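Local coordinates for protein nucleoporin NUP159 (Saccharomyces cerevisiae, PDB 1XIP) that is a structural component of the nuclear pore complex and, through its N-terminal beta-propeller domain, tethers the helicase Dbp5 to the pore in mRNA export, at residues 60-65 / 111-116; 67-72 / 363-368; 136-141 / 189-194; 196-201 / 225-230. One frame throughout, in Å; residues are numbered along the deposited sequence.

Contact 1: 60-65 / 111-116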
loop_
_atom_site.group_PDB
_atom_site.type_symbol
_atom_site.label_atom_id
_atom_site.label_comp_id
_atom_site.label_asym_id
_atom_site.label_seq_id
_atom_site.Cartn_x
_atom_site.Cartn_y
_atom_site.Cartn_z
ATOM N N ALA A 60 -10.385 11.736 10.654
ATOM C CA ALA A 60 -9.430 10.752 11.177
ATOM C C ALA A 60 -9.879 10.203 12.539
ATOM O O ALA A 60 -10.395 10.943 13.366
ATOM C CB ALA A 60 -8.057 11.381 11.292
ATOM N N VAL A 61 -9.670 8.914 12.783
ATOM C CA VAL A 61 -10.045 8.328 14.091
ATOM C C VAL A 61 -9.037 7.317 14.635
ATOM O O VAL A 61 -8.458 6.551 13.883
ATOM C CB VAL A 61 -11.477 7.615 14.067
ATOM C CG1 VAL A 61 -12.576 8.587 13.748
ATOM C CG2 VAL A 61 -11.508 6.441 13.093
ATOM N N VAL A 62 -8.860 7.305 15.948
ATOM C CA VAL A 62 -8.253 6.168 16.642
ATOM C C VAL A 62 -9.364 5.436 17.430
ATOM O O VAL A 62 -10.183 6.080 18.057
ATOM C CB VAL A 62 -7.150 6.665 17.584
ATOM C CG1 VAL A 62 -6.565 5.549 18.394
ATOM C CG2 VAL A 62 -6.073 7.307 16.781
ATOM N N GLY A 63 -9.385 4.104 17.387
ATOM C CA GLY A 63 -10.435 3.307 18.071
ATOM C C GLY A 63 -9.998 1.907 18.545
ATOM O O GLY A 63 -8.929 1.432 18.192
ATOM N N GLU A 64 -10.826 1.257 19.352
ATOM C CA GLU A 64 -10.541 -0.094 19.835
ATOM C C GLU A 64 -10.716 -1.148 18.724
ATOM O O GLU A 64 -11.730 -1.158 18.016
ATOM C CB GLU A 64 -11.460 -0.430 21.001
ATOM C CG GLU A 64 -10.814 -0.318 22.380
ATOM C CD GLU A 64 -9.687 -1.346 22.620
ATOM O OE1 GLU A 64 -9.680 -2.460 21.974
ATOM O OE2 GLU A 64 -8.796 -1.037 23.465
ATOM N N LEU A 65 -9.735 -2.036 18.575
ATOM C CA LEU A 65 -9.756 -3.050 17.525
ATOM C C LEU A 65 -10.850 -4.106 17.713
ATOM O O LEU A 65 -11.554 -4.448 16.756
ATOM C CB LEU A 65 -8.399 -3.734 17.432
ATOM C CG LEU A 65 -7.740 -4.162 16.115
ATOM C CD1 LEU A 65 -6.867 -5.387 16.385
ATOM C CD2 LEU A 65 -8.705 -4.422 14.976
ATOM N N LEU A 111 -0.094 12.200 17.459
ATOM C CA LEU A 111 -1.025 12.115 18.580
ATOM C C LEU A 111 -0.459 11.208 19.670
ATOM O O LEU A 111 -0.033 10.093 19.406
ATOM C CB LEU A 111 -2.398 11.627 18.121
ATOM C CG LEU A 111 -3.356 11.121 19.197
ATOM C CD1 LEU A 111 -4.054 12.283 19.871
ATOM C CD2 LEU A 111 -4.355 10.169 18.585
ATOM N N ASP A 112 -0.447 11.702 20.891
ATOM C CA ASP A 112 0.121 10.980 21.999
ATOM C C ASP A 112 -0.936 10.023 22.511
ATOM O O ASP A 112 -2.018 10.446 22.868
ATOM C CB ASP A 112 0.514 11.984 23.072
ATOM C CG ASP A 112 1.429 11.404 24.130
ATOM O OD1 ASP A 112 1.553 10.150 24.248
ATOM O OD2 ASP A 112 2.064 12.150 24.909
ATOM N N LEU A 113 -0.637 8.731 22.536
ATOM C CA LEU A 113 -1.679 7.735 22.795
ATOM C C LEU A 113 -1.997 7.624 24.261
ATOM O O LEU A 113 -2.994 7.009 24.634
ATOM C CB LEU A 113 -1.308 6.359 22.237
ATOM C CG LEU A 113 -1.477 6.143 20.731
ATOM C CD1 LEU A 113 -0.638 4.969 20.300
ATOM C CD2 LEU A 113 -2.933 5.921 20.351
ATOM N N GLU A 114 -1.150 8.222 25.095
ATOM C CA GLU A 114 -1.380 8.223 26.532
ATOM C C GLU A 114 -1.904 9.563 27.071
ATOM O O GLU A 114 -2.403 9.630 28.198
ATOM C CB GLU A 114 -0.126 7.759 27.276
ATOM C CG GLU A 114 -0.142 6.262 27.579
ATOM C CD GLU A 114 1.244 5.685 27.838
ATOM O OE1 GLU A 114 1.938 6.149 28.783
ATOM O OE2 GLU A 114 1.639 4.754 27.103
ATOM N N GLU A 115 -1.780 10.620 26.271
ATOM C CA GLU A 115 -2.455 11.884 26.549
ATOM C C GLU A 115 -3.095 12.414 25.273
ATOM O O GLU A 115 -2.548 13.302 24.607
ATOM C CB GLU A 115 -1.492 12.914 27.150
ATOM C CG GLU A 115 -2.148 13.826 28.185
ATOM C CD GLU A 115 -1.242 14.980 28.639
ATOM O OE1 GLU A 115 -0.369 15.421 27.829
ATOM O OE2 GLU A 115 -1.400 15.457 29.805
ATOM N N LEU A 116 -4.270 11.868 24.950
ATOM C CA LEU A 116 -4.941 12.124 23.672
ATOM C C LEU A 116 -5.284 13.597 23.405
ATOM O O LEU A 116 -5.756 13.943 22.322
ATOM C CB LEU A 116 -6.188 11.249 23.534
ATOM C CG LEU A 116 -5.946 9.751 23.337
ATOM C CD1 LEU A 116 -7.185 8.949 23.719
ATOM C CD2 LEU A 116 -5.491 9.399 21.923
#
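Val62 reaches out from its strand and lays its two methyl groups against two leucines, Leu111 and Leu113, of the next blade of the beta-propeller. Its strand, 59-64, is the third of the four-stranded antiparallel sheet 43-86; Leu111 lies near the end of the corresponding third strand, 107-112, of the sheet that follows. No hydrogen bond joins the segments, and the nearest CA atoms, Val62 and Leu113, stand 9.1 Å apart, so the blades meet here purely through side chains.

The torsions show how one valine serves two partners. With CG1 anti to the backbone N (chi1 176°), CG2 lies beside that nitrogen and anti to the carbonyl carbon, and the branches part toward different leucines. CG2 takes Leu111, whose CD2 comes to 3.8 Å. Leu111 has the valine's kind of first torsion, its CG opposite its own N (chi1 164°), and its CB points toward the valine strand. Leu113 lies past the strand end and differs: its CB points along the contact, but CG swings beside the backbone N and brings the end of the side chain closer.

Trp83, on the outermost strand of the first sheet, touches Val62, Leu111 and Leu116 and so extends the apolar interface. The looser of the two methyl contacts is the one beyond the strand, where Leu113 CD2 stands 4.1 Å from Val62 CG1.

Contact 2: 67-72 / 363-368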
loop_
_atom_site.group_PDB
_atom_site.type_symbol
_atom_site.label_atom_id
_atom_site.label_comp_id
_atom_site.label_asym_id
_atom_site.label_seq_id
_atom_site.Cartn_x
_atom_site.Cartn_y
_atom_site.Cartn_z
ATOM N N LEU A 67 -13.587 -3.761 19.047
ATOM C CA LEU A 67 -14.825 -3.068 18.739
ATOM C C LEU A 67 -15.073 -3.053 17.244
ATOM O O LEU A 67 -16.159 -3.401 16.788
ATOM C CB LEU A 67 -14.792 -1.643 19.276
ATOM C CG LEU A 67 -15.919 -1.150 20.187
ATOM C CD1 LEU A 67 -17.262 -1.697 19.729
ATOM C CD2 LEU A 67 -15.655 -1.531 21.642
ATOM N N LEU A 68 -14.067 -2.677 16.478
ATOM C CA LEU A 68 -14.208 -2.617 15.037
ATOM C C LEU A 68 -14.507 -3.997 14.459
ATOM O O LEU A 68 -15.392 -4.152 13.621
ATOM C CB LEU A 68 -12.951 -2.026 14.419
ATOM C CG LEU A 68 -12.878 -1.929 12.905
ATOM C CD1 LEU A 68 -13.953 -1.004 12.382
ATOM C CD2 LEU A 68 -11.459 -1.474 12.482
ATOM N N ARG A 69 -13.780 -5.004 14.930
ATOM C CA ARG A 69 -14.042 -6.366 14.504
ATOM C C ARG A 69 -15.512 -6.715 14.733
ATOM O O ARG A 69 -16.200 -7.116 13.804
ATOM C CB ARG A 69 -13.124 -7.350 15.222
ATOM C CG ARG A 69 -13.011 -8.688 14.521
ATOM C CD ARG A 69 -13.525 -9.845 15.366
ATOM N NE ARG A 69 -13.910 -11.040 14.596
ATOM C CZ ARG A 69 -13.159 -12.142 14.475
ATOM N NH1 ARG A 69 -11.954 -12.204 15.049
ATOM N NH2 ARG A 69 -13.610 -13.182 13.770
ATOM N N ASP A 70 -15.991 -6.505 15.959
ATOM C CA ASP A 70 -17.338 -6.880 16.369
ATOM C C ASP A 70 -18.416 -6.090 15.639
ATOM O O ASP A 70 -19.493 -6.622 15.337
ATOM C CB ASP A 70 -17.493 -6.678 17.871
ATOM C CG ASP A 70 -16.805 -7.755 18.685
ATOM O OD1 ASP A 70 -16.205 -8.678 18.096
ATOM O OD2 ASP A 70 -16.802 -7.757 19.941
ATOM N N HIS A 71 -18.134 -4.816 15.384
ATOM C CA HIS A 71 -19.043 -3.961 14.627
ATOM C C HIS A 71 -19.246 -4.499 13.203
ATOM O O HIS A 71 -20.363 -4.547 12.692
ATOM C CB HIS A 71 -18.527 -2.514 14.591
ATOM C CG HIS A 71 -19.374 -1.595 13.770
ATOM N ND1 HIS A 71 -20.671 -1.259 14.117
ATOM C CD2 HIS A 71 -19.117 -0.946 12.608
ATOM C CE1 HIS A 71 -21.171 -0.444 13.205
ATOM N NE2 HIS A 71 -20.249 -0.240 12.278
ATOM N N ILE A 72 -18.153 -4.916 12.577
ATOM C CA ILE A 72 -18.186 -5.366 11.195
ATOM C C ILE A 72 -18.805 -6.763 11.055
ATOM O O ILE A 72 -19.579 -7.013 10.136
ATOM C CB ILE A 72 -16.761 -5.353 10.611
ATOM C CG1 ILE A 72 -16.179 -3.933 10.587
ATOM C CG2 ILE A 72 -16.724 -6.036 9.260
ATOM C CD1 ILE A 72 -16.737 -3.019 9.535
ATOM N N LEU A 363 -6.601 -18.021 11.239
ATOM C CA LEU A 363 -6.230 -17.224 10.070
ATOM C C LEU A 363 -6.017 -15.720 10.357
ATOM O O LEU A 363 -6.687 -15.151 11.221
ATOM C CB LEU A 363 -7.302 -17.407 8.968
ATOM C CG LEU A 363 -8.799 -17.607 9.336
ATOM C CD1 LEU A 363 -9.376 -16.374 10.050
ATOM C CD2 LEU A 363 -9.647 -17.952 8.095
ATOM N N PRO A 364 -5.081 -15.096 9.629
ATOM C CA PRO A 364 -4.857 -13.659 9.741
ATOM C C PRO A 364 -5.995 -12.911 9.031
ATOM O O PRO A 364 -6.584 -13.435 8.074
ATOM C CB PRO A 364 -3.535 -13.436 8.998
ATOM C CG PRO A 364 -2.978 -14.819 8.722
ATOM C CD PRO A 364 -4.150 -15.731 8.681
ATOM N N LEU A 365 -6.304 -11.705 9.497
ATOM C CA LEU A 365 -7.430 -10.966 8.978
ATOM C C LEU A 365 -6.912 -9.737 8.291
ATOM O O LEU A 365 -6.124 -8.998 8.859
ATOM C CB LEU A 365 -8.408 -10.601 10.096
ATOM C CG LEU A 365 -9.078 -11.735 10.885
ATOM C CD1 LEU A 365 -10.127 -11.186 11.855
ATOM C CD2 LEU A 365 -9.701 -12.793 9.986
ATOM N N VAL A 366 -7.327 -9.547 7.045
ATOM C CA VAL A 366 -6.973 -8.364 6.284
ATOM C C VAL A 366 -8.141 -7.378 6.315
ATOM O O VAL A 366 -9.255 -7.686 5.850
ATOM C CB VAL A 366 -6.638 -8.733 4.803
ATOM C CG1 VAL A 366 -6.152 -7.522 4.039
ATOM C CG2 VAL A 366 -5.615 -9.866 4.736
ATOM N N TYR A 367 -7.896 -6.208 6.889
ATOM C CA TYR A 367 -8.867 -5.111 6.882
ATOM C C TYR A 367 -8.548 -4.217 5.707
ATOM O O TYR A 367 -7.357 -3.831 5.516
ATOM C CB TYR A 367 -8.738 -4.277 8.146
ATOM C CG TYR A 367 -9.225 -4.919 9.418
ATOM C CD1 TYR A 367 -8.983 -6.274 9.705
ATOM C CD2 TYR A 367 -9.901 -4.162 10.373
ATOM C CE1 TYR A 367 -9.415 -6.838 10.893
ATOM C CE2 TYR A 367 -10.321 -4.719 11.563
ATOM C CZ TYR A 367 -10.081 -6.050 11.821
ATOM O OH TYR A 367 -10.523 -6.583 13.016
ATOM N N ILE A 368 -9.580 -3.889 4.922
ATOM C CA ILE A 368 -9.429 -3.037 3.733
ATOM C C ILE A 368 -10.413 -1.864 3.793
ATOM O O ILE A 368 -11.620 -2.078 3.997
ATOM C CB ILE A 368 -9.651 -3.865 2.425
ATOM C CG1 ILE A 368 -8.735 -5.114 2.397
ATOM C CG2 ILE A 368 -9.471 -2.993 1.186
ATOM C CD1 ILE A 368 -8.892 -6.006 1.179
#
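Leu68 is the first residue of 67-72 to meet the strand, and it does so at the rim of Tyr367: its CD2 methyl lies close to the plane of the ring, 3.6 Å from CE2 and 3.8 Å from CD2 of Tyr367. The two side chains run past each other in opposite directions, and the methyl abuts the ring's edge.

Arg69 follows with two separate contacts. Near the backbone, its CB approaches Tyr367 OH at 3.5 Å, with CG almost as near. The chain then bends at chi2 (-118°), which carries the guanidinium on to Leu365. There Leu365 CD1 sits over one face of the group, toward its rim, and is 3.8 Å from Arg69 NH1. That nitrogen is also hydrogen-bonded to Thr346 OG1, which helps to hold the guanidinium, whose plane stands 84° from that of the tyrosine ring.

The axes of helical segment 67-72 and strand segment 365-368 come within 11.9 Å at an angle of 80°. Strand 365-370 belongs to the propeller blade in which the early strand 18-26 pairs with the last strand, 374-381, so that one sheet combines strands from the early and the final part of the chain.

Tyr367 OH is hydrogen-bonded to Asp343 OD2 on the adjoining strand 337-343. Putting an alanine in place of Tyr367 removes ring and hydroxyl together, which would probably open a gap beside Leu68 and leave the Asp343 carboxylate without this mate. One helical turn past Leu68, Ile72 leans toward the same sheet and touches Ile377.

Contact 3: 136-141 / 189-194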
loop_
_atom_site.group_PDB
_atom_site.type_symbol
_atom_site.label_atom_id
_atom_site.label_comp_id
_atom_site.label_asym_id
_atom_site.label_seq_id
_atom_site.Cartn_x
_atom_site.Cartn_y
_atom_site.Cartn_z
ATOM N N ASN A 136 11.753 2.067 10.989
ATOM C CA ASN A 136 11.878 1.890 12.433
ATOM C C ASN A 136 11.550 3.178 13.141
ATOM O O ASN A 136 10.396 3.442 13.465
ATOM C CB ASN A 136 13.269 1.380 12.814
ATOM C CG ASN A 136 13.488 -0.056 12.398
ATOM O OD1 ASN A 136 12.778 -0.964 12.845
ATOM N ND2 ASN A 136 14.460 -0.273 11.520
ATOM N N ASN A 137 12.576 3.982 13.367
ATOM C CA ASN A 137 12.420 5.320 13.900
ATOM C C ASN A 137 12.614 6.337 12.804
ATOM O O ASN A 137 13.038 7.468 13.056
ATOM C CB ASN A 137 13.435 5.575 15.022
ATOM C CG ASN A 137 13.240 4.655 16.187
ATOM O OD1 ASN A 137 12.142 4.573 16.758
ATOM N ND2 ASN A 137 14.291 3.923 16.539
ATOM N N THR A 138 12.330 5.937 11.575
ATOM C CA THR A 138 12.544 6.844 10.472
ATOM C C THR A 138 11.380 6.812 9.483
ATOM O O THR A 138 10.751 5.766 9.262
ATOM C CB THR A 138 13.904 6.573 9.784
ATOM O OG1 THR A 138 13.834 5.331 9.098
ATOM C CG2 THR A 138 15.027 6.314 10.796
ATOM N N LEU A 139 11.091 7.983 8.922
ATOM C CA LEU A 139 10.059 8.148 7.916
ATOM C C LEU A 139 10.702 8.405 6.608
ATOM O O LEU A 139 11.419 9.382 6.471
ATOM C CB LEU A 139 9.189 9.345 8.247
ATOM C CG LEU A 139 7.791 9.027 8.759
ATOM C CD1 LEU A 139 7.021 10.316 8.927
ATOM C CD2 LEU A 139 7.088 8.114 7.801
ATOM N N VAL A 140 10.452 7.534 5.637
ATOM C CA VAL A 140 10.984 7.733 4.303
ATOM C C VAL A 140 9.939 8.426 3.447
ATOM O O VAL A 140 8.807 7.981 3.373
ATOM C CB VAL A 140 11.446 6.433 3.648
ATOM C CG1 VAL A 140 12.130 6.744 2.314
ATOM C CG2 VAL A 140 12.402 5.681 4.561
ATOM N N ILE A 141 10.336 9.518 2.803
ATOM C CA ILE A 141 9.391 10.435 2.191
ATOM C C ILE A 141 9.712 10.672 0.722
ATOM O O ILE A 141 10.844 11.032 0.368
ATOM C CB ILE A 141 9.383 11.781 2.980
ATOM C CG1 ILE A 141 8.748 11.584 4.358
ATOM C CG2 ILE A 141 8.632 12.859 2.212
ATOM C CD1 ILE A 141 9.072 12.649 5.362
ATOM N N TRP A 189 19.665 -1.511 3.601
ATOM C CA TRP A 189 19.142 -0.464 4.471
ATOM C C TRP A 189 19.293 -0.803 5.978
ATOM O O TRP A 189 18.868 -1.874 6.438
ATOM C CB TRP A 189 17.674 -0.189 4.125
ATOM C CG TRP A 189 17.031 0.789 5.043
ATOM C CD1 TRP A 189 16.380 0.511 6.213
ATOM C CD2 TRP A 189 16.997 2.210 4.894
ATOM N NE1 TRP A 189 15.944 1.674 6.801
ATOM C CE2 TRP A 189 16.309 2.734 6.012
ATOM C CE3 TRP A 189 17.484 3.100 3.929
ATOM C CZ2 TRP A 189 16.085 4.108 6.184
ATOM C CZ3 TRP A 189 17.268 4.454 4.098
ATOM C CH2 TRP A 189 16.569 4.948 5.219
ATOM N N ARG A 190 19.878 0.124 6.736
ATOM C CA ARG A 190 20.056 -0.047 8.184
ATOM C C ARG A 190 19.914 1.269 8.950
ATOM O O ARG A 190 20.876 2.048 9.035
ATOM C CB ARG A 190 21.433 -0.655 8.483
ATOM C CG ARG A 190 21.390 -2.072 9.010
ATOM C CD ARG A 190 21.577 -2.188 10.501
ATOM N NE ARG A 190 20.805 -3.307 11.031
ATOM C CZ ARG A 190 21.070 -3.932 12.168
ATOM N NH1 ARG A 190 22.095 -3.551 12.912
ATOM N NH2 ARG A 190 20.304 -4.943 12.564
ATOM N N ASN A 191 18.721 1.513 9.506
ATOM C CA ASN A 191 18.472 2.686 10.361
ATOM C C ASN A 191 18.944 4.040 9.768
ATOM O O ASN A 191 19.734 4.764 10.390
ATOM C CB ASN A 191 19.056 2.453 11.763
ATOM C CG ASN A 191 18.628 3.510 12.770
ATOM O OD1 ASN A 191 17.447 3.852 12.882
ATOM N ND2 ASN A 191 19.592 4.022 13.528
ATOM N N GLY A 192 18.450 4.369 8.572
ATOM C CA GLY A 192 18.785 5.626 7.912
ATOM C C GLY A 192 19.972 5.531 6.965
ATOM O O GLY A 192 20.197 6.422 6.139
ATOM N N GLU A 193 20.726 4.443 7.082
ATOM C CA GLU A 193 21.957 4.254 6.325
ATOM C C GLU A 193 21.750 3.255 5.191
ATOM O O GLU A 193 20.985 2.298 5.328
ATOM C CB GLU A 193 23.079 3.770 7.257
ATOM C CG GLU A 193 24.431 4.424 7.014
ATOM C CD GLU A 193 24.612 5.715 7.794
ATOM O OE1 GLU A 193 25.634 6.404 7.562
ATOM O OE2 GLU A 193 23.738 6.043 8.633
HETATM N N MSE A 194 22.447 3.471 4.077
HETATM C CA MSE A 194 22.267 2.625 2.898
HETATM C C MSE A 194 23.489 2.461 2.009
HETATM O O MSE A 194 24.284 3.385 1.837
HETATM C CB MSE A 194 21.104 3.131 2.059
HETATM C CG MSE A 194 21.196 4.592 1.679
HETATM SE SE MSE A 194 19.651 5.132 0.629
HETATM C CE MSE A 194 18.655 3.502 0.636
#
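A beta hairpin with a type I' turn from Arg190 to Glu193 brings Trp189 and Asn191 up to Thr138 and Val140. The turn is closed by two backbone hydrogen bonds, Arg190 N to Glu193 O at 2.8 Å and Glu193 N to Arg190 O at 3.1 Å. Asn191 and Gly192 fill its middle with positive phi; at Gly192 (phi 93°) a side chain would be jammed against the carbonyl O of Asn191, which accounts for the glycine.

Trp189 holds CG anti to its backbone N (chi1 175°) and extends the indole toward strand 138-143 while it still lies against its own hairpin. Thr138 OG1 meets the edge of the indole near its plane, 3.9 Å from CZ2 of Trp189, with no hydrogen bond. The threonine branches divide the work: while OG1 goes to the indole, CG2 lies 4.0 Å from Asn191 OD1 at the exposed margin. Two residues on, Val140 CG2 comes within 4.3 Å of Trp189 CH2.

In the propeller this is a meeting of neighbouring blades: strand 138-143 is the second strand of the sheet 129-165, and the hairpin joins the last two strands of the sheet 167-200. Leu161, on the outermost strand of the former, touches Val140 and Trp189 alike.

The hairpin itself shields the indole from another direction. One face carries Gly192 N, 3.3 Å above the ring plane, and Glu193 O, both displaced toward the rim, while the selenomethionine Met194 sets its CE at the ring's edge.

Contact 4: 196-201 / 225-230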
loop_
_atom_site.group_PDB
_atom_site.type_symbol
_atom_site.label_atom_id
_atom_site.label_comp_id
_atom_site.label_asym_id
_atom_site.label_seq_id
_atom_site.Cartn_x
_atom_site.Cartn_y
_atom_site.Cartn_z
ATOM N N LYS A 196 24.439 0.736 -1.876
ATOM C CA LYS A 196 23.993 0.156 -3.145
ATOM C C LYS A 196 24.216 -1.351 -3.175
ATOM O O LYS A 196 25.309 -1.822 -2.897
ATOM C CB LYS A 196 24.726 0.817 -4.313
ATOM C CG LYS A 196 23.915 1.881 -5.036
ATOM C CD LYS A 196 23.734 1.558 -6.520
ATOM C CE LYS A 196 24.448 2.585 -7.391
ATOM N NZ LYS A 196 23.644 3.825 -7.583
ATOM N N GLN A 197 23.167 -2.099 -3.474
ATOM C CA GLN A 197 23.244 -3.552 -3.542
ATOM C C GLN A 197 23.423 -3.904 -5.010
ATOM O O GLN A 197 24.436 -4.494 -5.396
ATOM C CB GLN A 197 21.953 -4.190 -2.995
ATOM C CG GLN A 197 22.121 -5.248 -1.877
ATOM C CD GLN A 197 20.767 -5.714 -1.279
ATOM O OE1 GLN A 197 20.598 -5.751 -0.058
ATOM N NE2 GLN A 197 19.819 -6.064 -2.143
ATOM N N PHE A 198 22.435 -3.527 -5.824
ATOM C CA PHE A 198 22.499 -3.679 -7.278
ATOM C C PHE A 198 21.730 -2.586 -8.028
ATOM O O PHE A 198 21.159 -1.684 -7.421
ATOM C CB PHE A 198 22.051 -5.082 -7.732
ATOM C CG PHE A 198 20.815 -5.585 -7.060
ATOM C CD1 PHE A 198 20.905 -6.379 -5.916
ATOM C CD2 PHE A 198 19.560 -5.305 -7.583
ATOM C CE1 PHE A 198 19.757 -6.870 -5.286
ATOM C CE2 PHE A 198 18.400 -5.789 -6.970
ATOM C CZ PHE A 198 18.499 -6.574 -5.813
ATOM N N GLU A 199 21.723 -2.686 -9.357
ATOM C CA GLU A 199 21.231 -1.634 -10.236
ATOM C C GLU A 199 20.901 -2.263 -11.575
ATOM O O GLU A 199 21.628 -3.146 -12.032
ATOM C CB GLU A 199 22.333 -0.599 -10.426
ATOM C CG GLU A 199 21.887 0.732 -10.993
ATOM C CD GLU A 199 22.912 1.826 -10.745
ATOM O OE1 GLU A 199 24.104 1.649 -11.107
ATOM O OE2 GLU A 199 22.525 2.864 -10.177
ATOM N N PHE A 200 19.816 -1.825 -12.211
ATOM C CA PHE A 200 19.511 -2.298 -13.560
ATOM C C PHE A 200 18.551 -1.423 -14.366
ATOM O O PHE A 200 17.803 -0.624 -13.810
ATOM C CB PHE A 200 19.057 -3.766 -13.556
ATOM C CG PHE A 200 17.873 -4.040 -12.691
ATOM C CD1 PHE A 200 16.606 -4.112 -13.239
ATOM C CD2 PHE A 200 18.026 -4.257 -11.324
ATOM C CE1 PHE A 200 15.493 -4.380 -12.437
ATOM C CE2 PHE A 200 16.928 -4.522 -10.517
ATOM C CZ PHE A 200 15.657 -4.588 -11.077
ATOM N N SER A 201 18.607 -1.582 -15.688
ATOM C CA SER A 201 17.735 -0.883 -16.618
ATOM C C SER A 201 16.662 -1.828 -17.139
ATOM O O SER A 201 16.651 -3.005 -16.810
ATOM C CB SER A 201 18.553 -0.326 -17.785
ATOM O OG SER A 201 18.464 1.084 -17.824
ATOM N N GLN A 225 15.086 -10.483 -3.331
ATOM C CA GLN A 225 15.413 -10.766 -4.736
ATOM C C GLN A 225 14.345 -10.382 -5.791
ATOM O O GLN A 225 14.683 -10.059 -6.943
ATOM C CB GLN A 225 15.788 -12.238 -4.891
ATOM C CG GLN A 225 17.283 -12.456 -4.774
ATOM C CD GLN A 225 17.652 -13.884 -4.451
ATOM O OE1 GLN A 225 17.908 -14.689 -5.360
ATOM N NE2 GLN A 225 17.704 -14.206 -3.153
ATOM N N ASP A 226 13.071 -10.432 -5.393
ATOM C CA ASP A 226 11.956 -10.093 -6.279
ATOM C C ASP A 226 11.450 -8.665 -6.109
ATOM O O ASP A 226 11.503 -8.094 -5.017
ATOM C CB ASP A 226 10.769 -11.035 -6.063
ATOM C CG ASP A 226 11.181 -12.482 -5.854
ATOM O OD1 ASP A 226 12.369 -12.839 -6.096
ATOM O OD2 ASP A 226 10.357 -13.337 -5.434
ATOM N N PHE A 227 10.941 -8.102 -7.200
ATOM C CA PHE A 227 10.180 -6.866 -7.152
ATOM C C PHE A 227 8.967 -6.986 -8.067
ATOM O O PHE A 227 8.933 -7.802 -8.993
ATOM C CB PHE A 227 11.024 -5.652 -7.559
ATOM C CG PHE A 227 12.390 -5.604 -6.926
ATOM C CD1 PHE A 227 12.583 -4.957 -5.715
ATOM C CD2 PHE A 227 13.492 -6.194 -7.556
ATOM C CE1 PHE A 227 13.847 -4.904 -5.122
ATOM C CE2 PHE A 227 14.763 -6.159 -6.967
ATOM C CZ PHE A 227 14.937 -5.510 -5.746
ATOM N N LEU A 228 7.964 -6.170 -7.791
ATOM C CA LEU A 228 6.834 -6.043 -8.676
ATOM C C LEU A 228 6.800 -4.595 -9.112
ATOM O O LEU A 228 6.780 -3.693 -8.276
ATOM C CB LEU A 228 5.564 -6.427 -7.924
ATOM C CG LEU A 228 4.178 -6.543 -8.565
ATOM C CD1 LEU A 228 3.220 -5.658 -7.840
ATOM C CD2 LEU A 228 4.161 -6.259 -10.033
ATOM N N ALA A 229 6.835 -4.375 -10.425
ATOM C CA ALA A 229 6.846 -3.028 -11.004
ATOM C C ALA A 229 5.631 -2.805 -11.873
ATOM O O ALA A 229 5.149 -3.728 -12.520
ATOM C CB ALA A 229 8.098 -2.822 -11.817
ATOM N N VAL A 230 5.142 -1.575 -11.907
ATOM C CA VAL A 230 4.040 -1.258 -12.797
ATOM C C VAL A 230 4.334 -0.042 -13.661
ATOM O O VAL A 230 4.914 0.939 -13.193
ATOM C CB VAL A 230 2.707 -1.085 -12.054
ATOM C CG1 VAL A 230 1.557 -0.976 -13.062
ATOM C CG2 VAL A 230 2.461 -2.248 -11.087
#
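Phe198 turns CG between its backbone N and carbonyl carbon (chi1 44°), whereas Phe227 places CG beside N and opposite the carbonyl carbon (chi1 -46°); with these torsions the two phenyl groups come from opposite directions and meet between propeller blades. Phe198 and Phe200 stand on 193-200, the outermost strand of one antiparallel sheet, and Phe227 on 226-232 of the next. The backbones are well separated, with the CA atoms of Phe198 and Gln225 10.3 Å apart, so the rings alone span the distance.

Phe198 and Phe227 touch rim against rim. Phe198 CE2 is 3.7 Å from Phe227 CE2, and each rim lies near the plane of the other ring, so neither covers a face of its partner. Phe200 adds a looser contact, its CZ 4.4 Å from Phe227 CD2.

His253, from strand 246-254, stacks on Phe198. Replacing Phe198 with an alanine would probably leave Phe227 without its nearest aromatic neighbour across the blades and His253 without its stacking partner. A classic beta bulge, in which Gln197 and Phe198 both face Ser186, interrupts the strand just here. The FG repeat at 229-232 begins two residues after Phe227 and is ordered as part of the same strand. On strand 193-200, Lys196 NZ forms a salt bridge with Glu199 OE2 at 3.0 Å, reaching it from 46° out of the carboxylate plane.

Overall arrangement
From the N terminus, 60-65 opens contact 1 and the helical segment 67-72 opens contact 2 directly after it. Contact 1 closes first, at 111-116, so the two cross, and they touch in space through Leu65 CD2, 3.4 Å from Tyr367 OH. Contacts 3 and 4 then follow in series, both lying within the long span that contact 2 completes at 363-368. They share strand 193-200, their centres about 19 Å apart. Contacts 1, 3 and 4 each join consecutive sheets round the propeller; contact 2 brings the helix inserted between the third and fourth strands of the blade 43-86 onto the sheet that pairs strand 18-26 with the last strand, 374-381. Contact 4 lies across the chain's centre from contacts 1 and 2.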